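PDB 4RDL: capsid from Human calicivirus NLV/Boxer/2001/US, which forms the norovirus capsid and, through the protruding (P) domain held here, binds the Lewis y tetrasaccharide, a histo-blood group antigen. Local coordinates for residues T118-N123 with E167-L172; G75-N80 with D161-K166; P20-S25 with L290-V295. All coordinates share one frame; numbering follows the deposited sequence.

Overall arrangement
Contact 1 pairs two neighbouring strands of an antiparallel sheet, and contact 2 fastens the loop 161-166 to another strand of it; the two contacts touch, with centres about 11 Å apart. Strand 167-177 joins them: Val-168 N probably bonds to Gly-75 O at 2.8 Å, and Phe-119 CZ lies 3.6 Å from Phe-163 CD2. The two strands of contact 1 also hold Asp-114, His-116, Trp-174 and Ser-176 of a glycan pocket. The side chains of Lys-121 and Phe-163 are each about 10 Å from a bound fucose. Contact 3 stands apart, its centre about 31 Å from that of contact 1 and 42 Å from that of contact 2, and joins segments near the two chain ends.

Contact 1 (T118-N123 with E167-L172); sequences TFVKIN and EVVLEL
Thr-118 with Glu-171 and Val-120 with Val-169 form hydrogen-bonded pairs between two antiparallel strands, whose axes approach to 4.6 Å with their directions 154° apart. Beyond them Ile-122 N still reaches Glu-167 O at 3.0 Å, and the same carbonyl accepts a bond from a water that also takes Asn-123 N. On one face, Val-120 CG2 presses on Val-169 CG2 at 3.4 Å, tighter than usual for two carbons. Past the strand end, Ile-122 CG1 meets Val-169 CG1 at 4.0 Å, the side chains crossing at about a right angle, and Ile-122 CG2 lies 3.7 Å from Glu-167 OE1. The Glu-167 carboxylate forms a salt bridge with Arg-74. On the face opposite the valine pair, Phe-119 CB packs against Leu-170 CG at 3.7 Å, the two side chains side by side and pointing the same way. Phe-119 CG sits between its own backbone N and carbonyl carbon (chi1 67°), and ring atom CD1 comes within 3.8 Å of Val-168 CG1. Met-31 of the second subunit packs on Ile-122 and Val-169, bringing this valine face to the dimer interface. Paired antiparallel strands of this kind build the compact barrel of the norovirus P2 subdomain.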
ATOM      1  N   THR A 118      -1.863   7.932  13.319  1.00 10.06           N
ATOM      2  CA  THR A 118      -1.560   6.858  14.244  1.00 10.12           C
ATOM      3  C   THR A 118      -0.076   6.564  14.079  1.00  9.85           C
ATOM      4  O   THR A 118       0.441   6.620  12.967  1.00 12.70           O
ATOM      5  CB  THR A 118      -2.405   5.621  13.935  1.00 11.98           C
ATOM      6  OG1 THR A 118      -3.770   5.894  14.278  1.00 12.82           O
ATOM      7  CG2 THR A 118      -1.925   4.417  14.731  1.00 13.95           C
ATOM      8  N   PHE A 119       0.629   6.270  15.166  1.00  9.72           N
ATOM      9  CA  PHE A 119       2.054   6.007  15.033  1.00  9.86           C
ATOM     10  C   PHE A 119       2.545   4.867  15.907  1.00  9.33           C
ATOM     11  O   PHE A 119       1.900   4.488  16.891  1.00 10.31           O
ATOM     12  CB  PHE A 119       2.895   7.271  15.272  1.00 10.27           C
ATOM     13  CG  PHE A 119       2.849   7.792  16.688  1.00 11.57           C
ATOM     14  CD1 PHE A 119       3.679   7.262  17.672  1.00 11.47           C
ATOM     15  CD2 PHE A 119       1.991   8.826  17.030  1.00 12.77           C
ATOM     16  CE1 PHE A 119       3.642   7.753  18.965  1.00 13.11           C
ATOM     17  CE2 PHE A 119       1.958   9.326  18.319  1.00 13.92           C
ATOM     18  CZ  PHE A 119       2.780   8.786  19.285  1.00 14.04           C
ATOM     19  N   VAL A 120       3.701   4.329  15.532  1.00  9.41           N
ATOM     20  CA  VAL A 120       4.372   3.305  16.317  1.00 10.03           C
ATOM     21  C   VAL A 120       5.866   3.591  16.375  1.00  9.99           C
ATOM     22  O   VAL A 120       6.454   4.088  15.406  1.00 10.48           O
ATOM     23  CB  VAL A 120       4.154   1.893  15.716  1.00 10.57           C
ATOM     24  CG1 VAL A 120       2.677   1.481  15.820  1.00 11.70           C
ATOM     25  CG2 VAL A 120       4.647   1.810  14.271  1.00 12.58           C
ATOM     26  N   LYS A 121       6.482   3.276  17.510  1.00 10.02           N
ATOM     27  CA  LYS A 121       7.938   3.263  17.574  1.00 10.68           C
ATOM     28  C   LYS A 121       8.473   2.260  16.556  1.00 10.86           C
ATOM     29  O   LYS A 121       7.851   1.216  16.321  1.00 10.93           O
ATOM     30  CB  LYS A 121       8.402   2.898  18.989  1.00 12.51           C
ATOM     31  CG  LYS A 121       8.040   3.950  20.024  1.00 13.09           C
ATOM     32  CD  LYS A 121       8.748   3.705  21.361  1.00 14.85           C
ATOM     33  CE  LYS A 121       8.290   2.407  22.000  1.00 17.32           C
ATOM     34  NZ  LYS A 121       8.878   2.249  23.381  1.00 18.41           N
ATOM     35  N   ILE A 122       9.604   2.578  15.932  1.00  9.72           N
ATOM     36  CA  ILE A 122      10.113   1.751  14.835  1.00 10.83           C
ATOM     37  C   ILE A 122      11.546   1.229  15.047  1.00 10.66           C
ATOM     38  O   ILE A 122      12.026   0.418  14.273  1.00 12.71           O
ATOM     39  CB  ILE A 122       9.955   2.489  13.468  1.00 11.16           C
ATOM     40  CG1 ILE A 122      10.016   1.514  12.283  1.00 11.79           C
ATOM     41  CG2 ILE A 122      10.952   3.636  13.340  1.00 11.64           C
ATOM     42  CD1 ILE A 122       8.939   0.444  12.319  1.00 12.73           C
ATOM     43  N   ASN A 123      12.219   1.692  16.096  1.00 11.26           N
ATOM     44  CA  ASN A 123      13.519   1.133  16.458  1.00 12.66           C
ATOM     45  C   ASN A 123      13.321  -0.258  17.062  1.00 11.88           C
ATOM     46  O   ASN A 123      12.583  -0.412  18.033  1.00 12.67           O
ATOM     47  CB  ASN A 123      14.218   2.061  17.458  1.00 13.83           C
ATOM     48  CG  ASN A 123      15.663   1.670  17.732  1.00 17.67           C
ATOM     49  OD1 ASN A 123      16.053   0.517  17.595  1.00 15.95           O
ATOM     50  ND2 ASN A 123      16.457   2.645  18.152  1.00 22.67           N
ATOM     51  N   GLU A 167      12.213   7.309  17.622  1.00 11.21           N
ATOM     52  CA  GLU A 167      11.856   7.309  16.210  1.00 10.49           C
ATOM     53  C   GLU A 167      10.546   6.570  16.002  1.00 10.33           C
ATOM     54  O   GLU A 167      10.343   5.468  16.519  1.00 10.64           O
ATOM     55  CB  GLU A 167      12.944   6.673  15.347  1.00 12.37           C
ATOM     56  CG  GLU A 167      12.792   7.035  13.877  1.00 16.00           C
ATOM     57  CD  GLU A 167      13.749   6.307  12.966  1.00 20.65           C
ATOM     58  OE1 GLU A 167      14.297   5.267  13.375  1.00 21.96           O
ATOM     59  OE2 GLU A 167      13.943   6.779  11.822  1.00 23.54           O
ATOM     60  N   VAL A 168       9.651   7.199  15.251  1.00  9.80           N
ATOM     61  CA  VAL A 168       8.343   6.607  14.974  1.00  9.95           C
ATOM     62  C   VAL A 168       8.026   6.648  13.488  1.00  8.35           C
ATOM     63  O   VAL A 168       8.585   7.454  12.743  1.00  9.87           O
ATOM     64  CB  VAL A 168       7.204   7.326  15.760  1.00 10.18           C
ATOM     65  CG1 VAL A 168       7.449   7.259  17.272  1.00 11.43           C
ATOM     66  CG2 VAL A 168       7.028   8.781  15.297  1.00 11.15           C
ATOM     67  N   VAL A 169       7.135   5.756  13.065  1.00  8.93           N
ATOM     68  CA  VAL A 169       6.482   5.888  11.771  1.00  9.01           C
ATOM     69  C   VAL A 169       5.020   6.241  12.009  1.00  8.80           C
ATOM     70  O   VAL A 169       4.372   5.703  12.924  1.00 10.22           O
ATOM     71  CB  VAL A 169       6.633   4.619  10.910  1.00 10.05           C
ATOM     72  CG1 VAL A 169       8.071   4.459  10.455  1.00 12.31           C
ATOM     73  CG2 VAL A 169       6.175   3.392  11.650  1.00 15.75           C
ATOM     74  N   LEU A 170       4.525   7.188  11.219  1.00  9.63           N
ATOM     75  CA  LEU A 170       3.169   7.699  11.372  1.00  9.16           C
ATOM     76  C   LEU A 170       2.371   7.399  10.118  1.00  9.08           C
ATOM     77  O   LEU A 170       2.902   7.432   9.006  1.00 11.37           O
ATOM     78  CB  LEU A 170       3.193   9.208  11.618  1.00 10.11           C
ATOM     79  CG  LEU A 170       4.061   9.702  12.786  1.00 10.01           C
ATOM     80  CD1 LEU A 170       5.369  10.298  12.266  1.00 11.39           C
ATOM     81  CD2 LEU A 170       3.292  10.732  13.584  1.00 12.62           C
ATOM     82  N   GLU A 171       1.090   7.094  10.306  1.00  9.28           N
ATOM     83  CA  GLU A 171       0.194   6.858   9.183  1.00 11.87           C
ATOM     84  C   GLU A 171      -1.049   7.722   9.332  1.00  9.67           C
ATOM     85  O   GLU A 171      -1.520   7.975  10.440  1.00  9.83           O
ATOM     86  CB  GLU A 171      -0.200   5.390   9.086  1.00 15.81           C
ATOM     87  CG  GLU A 171      -0.892   5.087   7.762  1.00 23.38           C
ATOM     88  CD  GLU A 171      -1.661   3.789   7.771  1.00 26.06           C
ATOM     89  OE1 GLU A 171      -2.375   3.535   6.771  1.00 25.93           O
ATOM     90  OE2 GLU A 171      -1.546   3.029   8.761  1.00 25.43           O
ATOM     91  N   LEU A 172      -1.578   8.175   8.205  1.00 10.05           N
ATOM     92  CA  LEU A 172      -2.762   9.017   8.204  1.00  9.87           C
ATOM     93  C   LEU A 172      -4.018   8.188   8.455  1.00  9.38           C
ATOM     94  O   LEU A 172      -4.444   7.414   7.601  1.00 14.52           O
ATOM     95  CB  LEU A 172      -2.868   9.754   6.868  1.00 10.37           C
ATOM     96  CG  LEU A 172      -4.019  10.758   6.790  1.00 10.26           C
ATOM     97  CD1 LEU A 172      -3.850  11.870   7.828  1.00 11.78           C
ATOM     98  CD2 LEU A 172      -4.110  11.338   5.383  1.00 11.48           C
TER
HETATM   99  O   HOH W   1      14.381   5.328  18.934  1.00  7.89           O
HETATM  100  O   HOH W   2      11.644   3.811  18.297  1.00 13.12           O

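Contact 2 (G75-N80 with D161-K166); sequences GRIFNN and DQFVGK
The guanidinium of Arg-76 meets Gly-165 at its edge: NH1 donates to Gly-165 O at 2.9 Å, and that oxygen lies in the guanidinium plane, although the donor is tilted 34° from the plane of the carbonyl. The chain bends at chi3 (-56°), the torsion that sets NE, and CG and CD lie alongside the same oxygen. The second flat group, the Phe-163 ring, carries Gln-162 CG over one face toward the rim, while Ile-77 CD1 lies oblique to the ring and touches Phe-163 CB at 3.7 Å. Ile-77 and Phe-163 lie side by side and point the same way.

Two backbone bonds grip Ile-77 from both its polar atoms: its N donates to Lys-166 O at 3.1 Å, and its O accepts from Gly-165 N at 2.8 Å. Both partners belong to the type II turn from Phe-163 to Lys-166, closed by Lys-166 N to Phe-163 O at 2.9 Å. Farther along, Val-164 CG2 packs on Asn-79 CB at 3.9 Å. Thus the turn leading into strand 167-177 is clipped to strand 72-80. That strand bonds along its other edge to strand 83-89, whose Val-86 packs on Ile-77 and whose Tyr-84 meets both Asn-79 and Val-164; Phe-119 of strand 113-121 meets the Phe-163 ring edge-to-face.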
ATOM      1  N   GLY A  75       9.992   9.879  11.640  1.00 10.10           N
ATOM      2  CA  GLY A  75      11.007  10.732  12.230  1.00 11.15           C
ATOM      3  C   GLY A  75      11.077  10.613  13.730  1.00  9.97           C
ATOM      4  O   GLY A  75      10.468   9.725  14.330  1.00 11.82           O
ATOM      5  N   ARG A  76      11.824  11.528  14.339  1.00  9.77           N
ATOM      6  CA  ARG A  76      12.065  11.484  15.774  1.00  9.82           C
ATOM      7  C   ARG A  76      11.231  12.550  16.453  1.00 10.08           C
ATOM      8  O   ARG A  76      11.262  13.715  16.066  1.00 10.90           O
ATOM      9  CB  ARG A  76      13.547  11.689  16.083  1.00 10.56           C
ATOM     10  CG  ARG A  76      13.930  11.276  17.499  1.00 15.07           C
ATOM     11  CD  ARG A  76      15.461  11.218  17.672  1.00 17.26           C
ATOM     12  NE  ARG A  76      16.079  10.317  16.698  1.00 17.50           N
ATOM     13  CZ  ARG A  76      16.199   9.004  16.861  1.00 19.74           C
ATOM     14  NH1 ARG A  76      15.781   8.430  17.980  1.00 20.72           N
ATOM     15  NH2 ARG A  76      16.746   8.261  15.907  1.00 20.11           N
ATOM     16  N   ILE A  77      10.469  12.141  17.458  1.00 10.79           N
ATOM     17  CA  ILE A  77       9.645  13.085  18.204  1.00 10.76           C
ATOM     18  C   ILE A  77      10.524  13.917  19.133  1.00 11.16           C
ATOM     19  O   ILE A  77      11.411  13.389  19.810  1.00 11.82           O
ATOM     20  CB  ILE A  77       8.525  12.354  18.978  1.00 11.70           C
ATOM     21  CG1 ILE A  77       7.501  11.807  17.972  1.00 12.32           C
ATOM     22  CG2 ILE A  77       7.844  13.288  19.976  1.00 13.28           C
ATOM     23  CD1 ILE A  77       6.405  10.944  18.580  1.00 13.35           C
ATOM     24  N   PHE A  78      10.282  15.223  19.149  1.00 11.84           N
ATOM     25  CA  PHE A  78      11.012  16.128  20.023  1.00 11.13           C
ATOM     26  C   PHE A  78      10.082  16.989  20.855  1.00 11.88           C
ATOM     27  O   PHE A  78       8.886  17.078  20.588  1.00 12.58           O
ATOM     28  CB  PHE A  78      11.973  17.012  19.217  1.00 12.85           C
ATOM     29  CG  PHE A  78      11.294  17.975  18.264  1.00 12.00           C
ATOM     30  CD1 PHE A  78      10.762  19.178  18.717  1.00 12.76           C
ATOM     31  CD2 PHE A  78      11.241  17.696  16.902  1.00 12.62           C
ATOM     32  CE1 PHE A  78      10.166  20.067  17.837  1.00 13.44           C
ATOM     33  CE2 PHE A  78      10.660  18.578  16.018  1.00 12.57           C
ATOM     34  CZ  PHE A  78      10.115  19.767  16.482  1.00 13.01           C
ATOM     35  N   ASN A  79      10.652  17.621  21.871  1.00 13.56           N
ATOM     36  CA  ASN A  79       9.944  18.577  22.702  1.00 16.04           C
ATOM     37  C   ASN A  79      10.912  19.710  22.956  1.00 17.14           C
ATOM     38  O   ASN A  79      11.972  19.514  23.550  1.00 18.48           O
ATOM     39  CB  ASN A  79       9.510  17.928  24.024  1.00 19.86           C
ATOM     40  CG  ASN A  79       8.854  18.907  24.978  1.00 28.36           C
ATOM     41  OD1 ASN A  79       8.008  19.707  24.587  1.00 30.65           O
ATOM     42  ND2 ASN A  79       9.232  18.835  26.242  1.00 34.27           N
ATOM     43  N   ASN A  80      10.564  20.891  22.463  1.00 19.96           N
ATOM     44  CA  ASN A  80      11.432  22.049  22.591  1.00 26.60           C
ATOM     45  C   ASN A  80      10.624  23.321  22.732  1.00 31.81           C
ATOM     46  O   ASN A  80       9.670  23.546  21.991  1.00 32.71           O
ATOM     47  CB  ASN A  80      12.340  22.160  21.371  1.00 29.66           C
ATOM     48  CG  ASN A  80      13.285  23.337  21.459  1.00 34.80           C
ATOM     49  OD1 ASN A  80      12.911  24.473  21.175  1.00 32.55           O
ATOM     50  ND2 ASN A  80      14.522  23.070  21.854  1.00 39.55           N
ATOM     51  N   ASP A 161       4.942  12.371  25.862  1.00 21.55           N
ATOM     52  CA  ASP A 161       6.191  12.406  26.615  1.00 22.05           C
ATOM     53  C   ASP A 161       7.019  11.133  26.501  1.00 20.21           C
ATOM     54  O   ASP A 161       8.248  11.195  26.385  1.00 19.58           O
ATOM     55  CB  ASP A 161       5.940  12.739  28.086  1.00 25.15           C
ATOM     56  CG  ASP A 161       5.678  14.211  28.304  1.00 31.71           C
ATOM     57  OD1 ASP A 161       6.237  15.030  27.543  1.00 31.92           O
ATOM     58  OD2 ASP A 161       4.915  14.550  29.229  1.00 36.34           O
ATOM     59  N   GLN A 162       6.355   9.981  26.540  1.00 19.44           N
ATOM     60  CA  GLN A 162       7.076   8.715  26.530  1.00 20.13           C
ATOM     61  C   GLN A 162       7.784   8.507  25.200  1.00 17.10           C
ATOM     62  O   GLN A 162       8.655   7.642  25.083  1.00 20.44           O
ATOM     63  CB  GLN A 162       6.143   7.534  26.815  1.00 23.51           C
ATOM     64  CG  GLN A 162       5.148   7.229  25.705  1.00 25.26           C
ATOM     65  CD  GLN A 162       4.679   5.780  25.730  1.00 28.91           C
ATOM     66  OE1 GLN A 162       5.492   4.852  25.738  1.00 31.41           O
ATOM     67  NE2 GLN A 162       3.368   5.582  25.748  1.00 29.89           N
ATOM     68  N   PHE A 163       7.405   9.300  24.199  1.00 14.71           N
ATOM     69  CA  PHE A 163       7.961   9.142  22.856  1.00 14.37           C
ATOM     70  C   PHE A 163       9.031  10.165  22.501  1.00 13.36           C
ATOM     71  O   PHE A 163       9.654  10.074  21.443  1.00 14.43           O
ATOM     72  CB  PHE A 163       6.845   9.177  21.805  1.00 14.34           C
ATOM     73  CG  PHE A 163       5.832   8.088  21.975  1.00 14.71           C
ATOM     74  CD1 PHE A 163       6.166   6.772  21.693  1.00 15.74           C
ATOM     75  CD2 PHE A 163       4.555   8.373  22.425  1.00 15.80           C
ATOM     76  CE1 PHE A 163       5.249   5.753  21.850  1.00 14.92           C
ATOM     77  CE2 PHE A 163       3.622   7.358  22.585  1.00 15.44           C
ATOM     78  CZ  PHE A 163       3.969   6.049  22.300  1.00 16.51           C
ATOM     79  N   VAL A 164       9.253  11.136  23.376  1.00 13.75           N
ATOM     80  CA  VAL A 164      10.274  12.139  23.106  1.00 13.29           C
ATOM     81  C   VAL A 164      11.633  11.456  23.003  1.00 13.90           C
ATOM     82  O   VAL A 164      12.033  10.701  23.890  1.00 16.41           O
ATOM     83  CB  VAL A 164      10.293  13.254  24.168  1.00 14.19           C
ATOM     84  CG1 VAL A 164      11.497  14.158  23.971  1.00 16.20           C
ATOM     85  CG2 VAL A 164       8.997  14.057  24.096  1.00 16.74           C
ATOM     86  N   GLY A 165      12.320  11.712  21.894  1.00 12.97           N
ATOM     87  CA  GLY A 165      13.603  11.094  21.621  1.00 13.12           C
ATOM     88  C   GLY A 165      13.506   9.799  20.837  1.00 13.81           C
ATOM     89  O   GLY A 165      14.529   9.247  20.443  1.00 16.35           O
ATOM     90  N   LYS A 166      12.284   9.317  20.604  1.00 12.39           N
ATOM     91  CA  LYS A 166      12.084   8.038  19.929  1.00 13.42           C
ATOM     92  C   LYS A 166      11.727   8.221  18.458  1.00 11.06           C
ATOM     93  O   LYS A 166      11.018   9.161  18.096  1.00 11.60           O
ATOM     94  CB  LYS A 166      10.960   7.233  20.588  1.00 14.87           C
ATOM     95  CG  LYS A 166      11.051   7.108  22.097  1.00 19.37           C
ATOM     96  CD  LYS A 166      12.237   6.297  22.527  1.00 20.40           C
ATOM     97  CE  LYS A 166      12.131   5.963  24.019  1.00 22.18           C
ATOM     98  NZ  LYS A 166      13.388   5.399  24.563  1.00 26.79           N
TER

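Contact 3 (P20-S25 with L290-V295); sequences PMNLMS and LPINGV
Pro-20, Met-21 and Asn-22 meet the irregular run from Ile-292 to Gly-294 and the start of strand 295-302 within the P1 subdomain, which in noroviruses is assembled from the two ends of the P domain sequence; segments 265 residues apart are joined here. The first is a short 3-10 turn over residues 21-23, with Leu-23 N bonded to Pro-20 O at 3.0 Å.

The side chains of Pro-20, Met-21 and Asn-22 each find a partner. Pro-20 and Val-295 lie side by side, pointing the same way, and proline CG comes 4.1 Å from valine CG2. Met-21 reaches across with an extended chain that bends at chi3 (68°), which places CE over the backbone of Ile-292, 3.6 Å from its O and 4.0 Å from its CB. Asn-22 and Asn-293 also run side by side, but their amide planes stand 86° apart, nearly perpendicular. Instead of pairing amide to amide, Asn-22 OD1 faces the carbon part of its neighbour, 3.5 Å from Asn-293 CB. Asn-22 CB also touches Ile-292 CD1 at 4.0 Å.

Tyr-257 OH is hydrogen-bonded to both Pro-291 O and Gly-294 N, bridging two backbone atoms of the loop. At the far end of the 3-10 turn, Leu-23 packs on Val-65 of the second subunit, and Met-24 packs on helix 235-244. Across the contact, Met-21 N donates to Gly-294 O at 2.9 Å, the donor standing nearly in line with the carbonyl (C=O...N angle 173°), and the CA of Pro-20 makes a CA-H...O contact with that same oxygen at 3.3 Å.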
ATOM      1  N   PRO A  20      -7.714  -4.375 -13.361  1.00 11.18           N
ATOM      2  CA  PRO A  20      -8.977  -3.641 -13.223  1.00 11.44           C
ATOM      3  C   PRO A  20      -8.856  -2.449 -12.280  1.00 10.43           C
ATOM      4  O   PRO A  20      -8.157  -2.504 -11.263  1.00 11.05           O
ATOM      5  CB  PRO A  20      -9.934  -4.691 -12.654  1.00 12.91           C
ATOM      6  CG  PRO A  20      -9.378  -5.991 -13.138  1.00 14.28           C
ATOM      7  CD  PRO A  20      -7.880  -5.811 -13.085  1.00 12.90           C
ATOM      8  N   MET A  21      -9.550  -1.372 -12.620  1.00 10.87           N
ATOM      9  CA  MET A  21      -9.419  -0.126 -11.882  1.00 10.30           C
ATOM     10  C   MET A  21      -9.675  -0.308 -10.388  1.00 10.39           C
ATOM     11  O   MET A  21      -8.961   0.270  -9.549  1.00 11.35           O
ATOM     12  CB  MET A  21     -10.367   0.937 -12.448  1.00 10.65           C
ATOM     13  CG  MET A  21     -10.152   2.312 -11.824  1.00 11.66           C
ATOM     14  SD  MET A  21     -11.281   3.576 -12.437  1.00 12.59           S
ATOM     15  CE  MET A  21     -12.832   2.994 -11.748  1.00 13.31           C
ATOM     16  N   ASN A  22     -10.690  -1.105 -10.058  1.00  9.87           N
ATOM     17  CA  ASN A  22     -11.099  -1.282  -8.665  1.00 10.35           C
ATOM     18  C   ASN A  22     -10.213  -2.215  -7.837  1.00  9.63           C
ATOM     19  O   ASN A  22     -10.501  -2.454  -6.658  1.00 11.77           O
ATOM     20  CB  ASN A  22     -12.574  -1.676  -8.549  1.00 12.36           C
ATOM     21  CG  ASN A  22     -12.858  -3.069  -9.080  1.00 13.81           C
ATOM     22  OD1 ASN A  22     -12.202  -3.556 -10.011  1.00 12.81           O
ATOM     23  ND2 ASN A  22     -13.862  -3.712  -8.499  1.00 17.13           N
ATOM     24  N   LEU A  23      -9.131  -2.704  -8.446  1.00 10.16           N
ATOM     25  CA  LEU A  23      -8.102  -3.442  -7.718  1.00 10.17           C
ATOM     26  C   LEU A  23      -6.866  -2.585  -7.451  1.00  9.72           C
ATOM     27  O   LEU A  23      -5.944  -3.025  -6.773  1.00 10.99           O
ATOM     28  CB  LEU A  23      -7.683  -4.712  -8.464  1.00 11.01           C
ATOM     29  CG  LEU A  23      -8.784  -5.751  -8.692  1.00 14.78           C
ATOM     30  CD1 LEU A  23      -8.218  -7.028  -9.287  1.00 15.52           C
ATOM     31  CD2 LEU A  23      -9.520  -6.036  -7.406  1.00 16.75           C
ATOM     32  N   MET A  24      -6.839  -1.372  -7.995  1.00  9.79           N
ATOM     33  CA  MET A  24      -5.692  -0.490  -7.803  1.00  9.81           C
ATOM     34  C   MET A  24      -5.936   0.503  -6.674  1.00  8.91           C
ATOM     35  O   MET A  24      -7.080   0.738  -6.281  1.00 11.01           O
ATOM     36  CB  MET A  24      -5.332   0.236  -9.105  1.00 11.75           C
ATOM     37  CG  MET A  24      -4.722  -0.712 -10.130  1.00 12.10           C
ATOM     38  SD  MET A  24      -4.215   0.081 -11.662  1.00 16.07           S
ATOM     39  CE  MET A  24      -5.829   0.440 -12.356  1.00 19.12           C
ATOM     40  N   SER A  25      -4.855   1.071  -6.148  1.00  9.38           N
ATOM     41  CA  SER A  25      -4.936   2.017  -5.049  1.00  9.05           C
ATOM     42  C   SER A  25      -5.000   3.473  -5.499  1.00  8.46           C
ATOM     43  O   SER A  25      -4.422   3.864  -6.512  1.00  9.52           O
ATOM     44  CB  SER A  25      -3.703   1.845  -4.146  1.00  9.86           C
ATOM     45  OG  SER A  25      -3.749   2.722  -3.019  1.00 10.51           O
ATOM     46  N   LEU A 290     -20.469   4.301 -16.081  1.00 20.44           N
ATOM     47  CA  LEU A 290     -19.428   3.317 -16.367  1.00 16.81           C
ATOM     48  C   LEU A 290     -19.258   2.411 -15.158  1.00 15.77           C
ATOM     49  O   LEU A 290     -19.415   2.857 -14.025  1.00 15.41           O
ATOM     50  CB  LEU A 290     -18.089   3.997 -16.648  1.00 17.07           C
ATOM     51  CG  LEU A 290     -17.934   4.838 -17.910  1.00 19.70           C
ATOM     52  CD1 LEU A 290     -16.668   5.669 -17.826  1.00 19.60           C
ATOM     53  CD2 LEU A 290     -17.927   3.950 -19.148  1.00 22.66           C
ATOM     54  N   PRO A 291     -18.930   1.136 -15.399  1.00 15.72           N
ATOM     55  CA  PRO A 291     -18.606   0.229 -14.300  1.00 14.57           C
ATOM     56  C   PRO A 291     -17.233   0.597 -13.731  1.00 13.36           C
ATOM     57  O   PRO A 291     -16.468   1.311 -14.388  1.00 13.81           O
ATOM     58  CB  PRO A 291     -18.566  -1.135 -14.990  1.00 16.21           C
ATOM     59  CG  PRO A 291     -18.097  -0.818 -16.367  1.00 16.83           C
ATOM     60  CD  PRO A 291     -18.773   0.489 -16.713  1.00 16.51           C
ATOM     61  N   ILE A 292     -16.924   0.116 -12.532  1.00 12.37           N
ATOM     62  CA  ILE A 292     -15.659   0.464 -11.881  1.00 12.55           C
ATOM     63  C   ILE A 292     -14.606  -0.634 -12.020  1.00 12.25           C
ATOM     64  O   ILE A 292     -13.490  -0.497 -11.509  1.00 12.45           O
ATOM     65  CB  ILE A 292     -15.840   0.787 -10.381  1.00 12.70           C
ATOM     66  CG1 ILE A 292     -16.295  -0.454  -9.615  1.00 15.03           C
ATOM     67  CG2 ILE A 292     -16.806   1.946 -10.206  1.00 14.69           C
ATOM     68  CD1 ILE A 292     -16.248  -0.268  -8.111  1.00 18.56           C
ATOM     69  N   ASN A 293     -14.960  -1.719 -12.709  1.00 11.74           N
ATOM     70  CA  ASN A 293     -14.066  -2.867 -12.835  1.00 12.23           C
ATOM     71  C   ASN A 293     -13.488  -3.045 -14.241  1.00 11.22           C
ATOM     72  O   ASN A 293     -13.051  -4.134 -14.606  1.00 13.20           O
ATOM     73  CB  ASN A 293     -14.755  -4.154 -12.371  1.00 14.45           C
ATOM     74  CG  ASN A 293     -15.907  -4.555 -13.270  1.00 15.95           C
ATOM     75  OD1 ASN A 293     -16.400  -3.749 -14.058  1.00 15.33           O
ATOM     76  ND2 ASN A 293     -16.336  -5.808 -13.164  1.00 21.29           N
ATOM     77  N   GLY A 294     -13.480  -1.969 -15.020  1.00 11.59           N
ATOM     78  CA  GLY A 294     -12.879  -2.001 -16.341  1.00 11.80           C
ATOM     79  C   GLY A 294     -11.362  -1.956 -16.275  1.00 11.90           C
ATOM     80  O   GLY A 294     -10.770  -1.701 -15.222  1.00 12.66           O
ATOM     81  N   VAL A 295     -10.741  -2.187 -17.425  1.00 11.06           N
ATOM     82  CA  VAL A 295      -9.293  -2.226 -17.555  1.00 11.58           C
ATOM     83  C   VAL A 295      -8.871  -1.178 -18.577  1.00 10.38           C
ATOM     84  O   VAL A 295      -9.426  -1.134 -19.671  1.00 11.80           O
ATOM     85  CB  VAL A 295      -8.820  -3.622 -18.025  1.00 12.39           C
ATOM     86  CG1 VAL A 295      -7.331  -3.614 -18.297  1.00 15.57           C
ATOM     87  CG2 VAL A 295      -9.172  -4.685 -16.979  1.00 13.69           C
TER